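Local coordinates for protein D-glycerate 3-kinase (Cryptococcus neoformans var. grubii serotype A, PDB 6CKG) that probably acts as a kinase, phosphorylating D-glycerate at its 3-hydroxyl with ATP as the likely phosphate donor, at residues 114-119 with 236-241. Numbering follows the deposited sequence.
Sequences GTHDLP and RQYEVL
The ring of Tyr238 takes Leu118 on one face and His116 at its edge; the imidazole of His116 in turn has Tyr238 OH at its edge and, over the rim of one face, Thr115 OG1, which is hydrogen-bonded to Pro112 O. CD2 of Leu118 stands 3.7 Å from the Tyr238 ring centroid and only 12° off the ring normal, a CH-pi contact over the middle of the ring. The other methyl, Leu118 CD1, reaches Gln237 CB at 3.5 Å, so the forked leucine end straddles two consecutive residues.

At the edge, ND1 of His116 and OH of Tyr238 lie 2.7 Å apart in a hydrogen bond whose proton may sit on either atom. Each partner lies near the plane of the other's ring, yet the two planes are turned 87° to each other. Chi1 of -56° sets His116 CG beside its backbone N, and the imidazole also meets the nearly parallel ring of Tyr88. A water donates to His116 O at 2.7 Å and hydrogen-bonds Tyr238 OH at 2.9 Å. The hydroxyl of this buried tyrosine is thus gripped by a side chain and a water.

Asp117 N-caps helix 118-129, its OD1 accepting from Leu120 N. The arrangement docks that helix's first turn on the type I turn Arg236 to Glu239, between helices 225-236 and 239-242, in what is probably a P-loop kinase fold with a mainly parallel sheet.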
ATOM      1  N   GLY A 114       0.629  11.934   2.825  1.00 29.03           N
ATOM      2  CA  GLY A 114      -0.050  13.136   3.257  1.00 26.34           C
ATOM      3  C   GLY A 114      -1.536  13.136   2.950  1.00 28.21           C
ATOM      4  O   GLY A 114      -2.294  13.862   3.610  1.00 27.78           O
ATOM      5  N   THR A 115      -1.970  12.355   1.964  1.00 24.01           N
ATOM      6  CA  THR A 115      -3.362  12.350   1.532  1.00 24.79           C
ATOM      7  C   THR A 115      -4.185  11.235   2.190  1.00 26.78           C
ATOM      8  O   THR A 115      -5.309  10.979   1.760  1.00 26.37           O
ATOM      9  CB  THR A 115      -3.440  12.224   0.006  1.00 28.34           C
ATOM     10  OG1 THR A 115      -2.956  10.937  -0.404  1.00 31.31           O
ATOM     11  CG2 THR A 115      -2.612  13.354  -0.703  1.00 25.97           C
ATOM     12  N   HIS A 116      -3.651  10.581   3.221  1.00 26.55           N
ATOM     13  CA  HIS A 116      -4.355   9.540   3.960  1.00 25.02           C
ATOM     14  C   HIS A 116      -4.684  10.036   5.356  1.00 28.89           C
ATOM     15  O   HIS A 116      -3.989  10.892   5.914  1.00 26.73           O
ATOM     16  CB  HIS A 116      -3.522   8.240   4.043  1.00 24.83           C
ATOM     17  CG  HIS A 116      -3.115   7.720   2.704  1.00 24.31           C
ATOM     18  ND1 HIS A 116      -1.887   8.001   2.144  1.00 26.57           N
ATOM     19  CD2 HIS A 116      -3.792   6.990   1.786  1.00 24.95           C
ATOM     20  CE1 HIS A 116      -1.819   7.454   0.943  1.00 23.65           C
ATOM     21  NE2 HIS A 116      -2.963   6.842   0.696  1.00 23.49           N
ATOM     22  N   ASP A 117      -5.772   9.499   5.908  1.00 26.96           N
ATOM     23  CA  ASP A 117      -6.247   9.877   7.237  1.00 27.50           C
ATOM     24  C   ASP A 117      -5.503   8.998   8.232  1.00 35.40           C
ATOM     25  O   ASP A 117      -5.904   7.867   8.518  1.00 26.99           O
ATOM     26  CB  ASP A 117      -7.754   9.694   7.315  1.00 25.33           C
ATOM     27  CG  ASP A 117      -8.351  10.192   8.604  1.00 30.72           C
ATOM     28  OD1 ASP A 117      -7.665  10.214   9.647  1.00 35.77           O
ATOM     29  OD2 ASP A 117      -9.542  10.548   8.563  1.00 30.22           O
ATOM     30  N   LEU A 118      -4.409   9.518   8.767  1.00 27.85           N
ATOM     31  CA  LEU A 118      -3.561   8.691   9.622  1.00 29.35           C
ATOM     32  C   LEU A 118      -4.203   8.384  10.976  1.00 28.31           C
ATOM     33  O   LEU A 118      -4.037   7.260  11.467  1.00 33.42           O
ATOM     34  CB  LEU A 118      -2.181   9.343   9.804  1.00 28.24           C
ATOM     35  CG  LEU A 118      -1.327   9.309   8.530  1.00 28.93           C
ATOM     36  CD1 LEU A 118      -0.059  10.152   8.710  1.00 34.35           C
ATOM     37  CD2 LEU A 118      -0.961   7.879   8.187  1.00 28.61           C
ATOM     38  N   PRO A 119      -4.926   9.316  11.624  1.00 31.56           N
ATOM     39  CA  PRO A 119      -5.680   8.914  12.832  1.00 30.13           C
ATOM     40  C   PRO A 119      -6.609   7.734  12.597  1.00 31.28           C
ATOM     41  O   PRO A 119      -6.679   6.834  13.445  1.00 32.09           O
ATOM     42  CB  PRO A 119      -6.452  10.184  13.205  1.00 31.96           C
ATOM     43  CG  PRO A 119      -5.542  11.297  12.727  1.00 34.00           C
ATOM     44  CD  PRO A 119      -4.958  10.784  11.438  1.00 31.25           C
ATOM     45  N   ARG A 236       7.217  10.521   6.915  1.00 26.66           N
ATOM     46  CA  ARG A 236       7.690  10.279   8.274  1.00 31.26           C
ATOM     47  C   ARG A 236       6.538  10.039   9.248  1.00 33.65           C
ATOM     48  O   ARG A 236       6.714   9.318  10.239  1.00 31.95           O
ATOM     49  CB  ARG A 236       8.568  11.457   8.737  1.00 30.48           C
ATOM     50  CG  ARG A 236       9.883  11.547   7.960  1.00 36.61           C
ATOM     51  CD  ARG A 236      10.644  12.865   8.159  1.00 38.48           C
ATOM     52  NE  ARG A 236      11.949  12.863   7.479  1.00 39.37           N
ATOM     53  CZ  ARG A 236      12.642  13.965   7.171  1.00 44.72           C
ATOM     54  NH1 ARG A 236      12.149  15.163   7.449  1.00 39.79           N
ATOM     55  NH2 ARG A 236      13.828  13.880   6.569  1.00 39.57           N
ATOM     56  N   GLN A 237       5.350  10.606   8.981  1.00 29.51           N
ATOM     57  CA  GLN A 237       4.193  10.398   9.852  1.00 25.45           C
ATOM     58  C   GLN A 237       3.602   8.992   9.756  1.00 28.51           C
ATOM     59  O   GLN A 237       2.746   8.651  10.584  1.00 27.86           O
ATOM     60  CB  GLN A 237       3.078  11.418   9.549  1.00 25.84           C
ATOM     61  CG  GLN A 237       3.528  12.879   9.631  1.00 46.22           C
ATOM     62  CD  GLN A 237       4.416  13.134  10.834  1.00 61.84           C
ATOM     63  OE1 GLN A 237       5.615  13.388  10.694  1.00 70.37           O
ATOM     64  NE2 GLN A 237       3.836  13.055  12.028  1.00 66.87           N
ATOM     65  N   TYR A 238       4.016   8.177   8.786  1.00 27.26           N
ATOM     66  CA  TYR A 238       3.466   6.824   8.655  1.00 26.91           C
ATOM     67  C   TYR A 238       4.233   5.779   9.458  1.00 28.86           C
ATOM     68  O   TYR A 238       3.805   4.620   9.501  1.00 25.76           O
ATOM     69  CB  TYR A 238       3.446   6.374   7.183  1.00 20.22           C
ATOM     70  CG  TYR A 238       2.459   7.117   6.306  1.00 22.25           C
ATOM     71  CD1 TYR A 238       2.601   8.485   6.073  1.00 23.37           C
ATOM     72  CD2 TYR A 238       1.409   6.448   5.685  1.00 24.88           C
ATOM     73  CE1 TYR A 238       1.701   9.176   5.273  1.00 30.47           C
ATOM     74  CE2 TYR A 238       0.503   7.124   4.872  1.00 27.45           C
ATOM     75  CZ  TYR A 238       0.658   8.495   4.671  1.00 31.51           C
ATOM     76  OH  TYR A 238      -0.214   9.190   3.862  1.00 28.13           O
ATOM     77  N   GLU A 239       5.339   6.153  10.095  1.00 28.07           N
ATOM     78  CA  GLU A 239       6.207   5.148  10.698  1.00 25.29           C
ATOM     79  C   GLU A 239       5.540   4.447  11.882  1.00 31.05           C
ATOM     80  O   GLU A 239       5.770   3.251  12.094  1.00 31.42           O
ATOM     81  CB  GLU A 239       7.547   5.789  11.081  1.00 33.61           C
ATOM     82  CG  GLU A 239       8.477   5.908   9.852  1.00 50.53           C
ATOM     83  CD  GLU A 239       9.761   6.696  10.104  1.00 63.82           C
ATOM     84  OE1 GLU A 239       9.683   7.865  10.548  1.00 67.78           O
ATOM     85  OE2 GLU A 239      10.851   6.144   9.837  1.00 63.50           O
ATOM     86  N   VAL A 240       4.706   5.150  12.651  1.00 28.41           N
ATOM     87  CA  VAL A 240       3.950   4.486  13.720  1.00 34.84           C
ATOM     88  C   VAL A 240       3.040   3.404  13.144  1.00 32.62           C
ATOM     89  O   VAL A 240       2.893   2.311  13.716  1.00 32.34           O
ATOM     90  CB  VAL A 240       3.151   5.533  14.523  1.00 42.92           C
ATOM     91  CG1 VAL A 240       2.122   4.863  15.421  1.00 42.70           C
ATOM     92  CG2 VAL A 240       4.096   6.396  15.347  1.00 51.15           C
ATOM     93  N   LEU A 241       2.429   3.687  11.992  1.00 32.66           N
ATOM     94  CA  LEU A 241       1.570   2.727  11.307  1.00 30.68           C
ATOM     95  C   LEU A 241       2.370   1.539  10.790  1.00 31.64           C
ATOM     96  O   LEU A 241       1.965   0.377  10.955  1.00 27.62           O
ATOM     97  CB  LEU A 241       0.866   3.425  10.146  1.00 34.89           C
ATOM     98  CG  LEU A 241      -0.616   3.331   9.832  1.00 50.98           C
ATOM     99  CD1 LEU A 241      -0.798   3.319   8.309  1.00 48.66           C
ATOM    100  CD2 LEU A 241      -1.297   2.134  10.501  1.00 51.45           C
TER
HETATM  101  O   HOH W   1      -1.356  11.322   5.514  1.00 32.78           O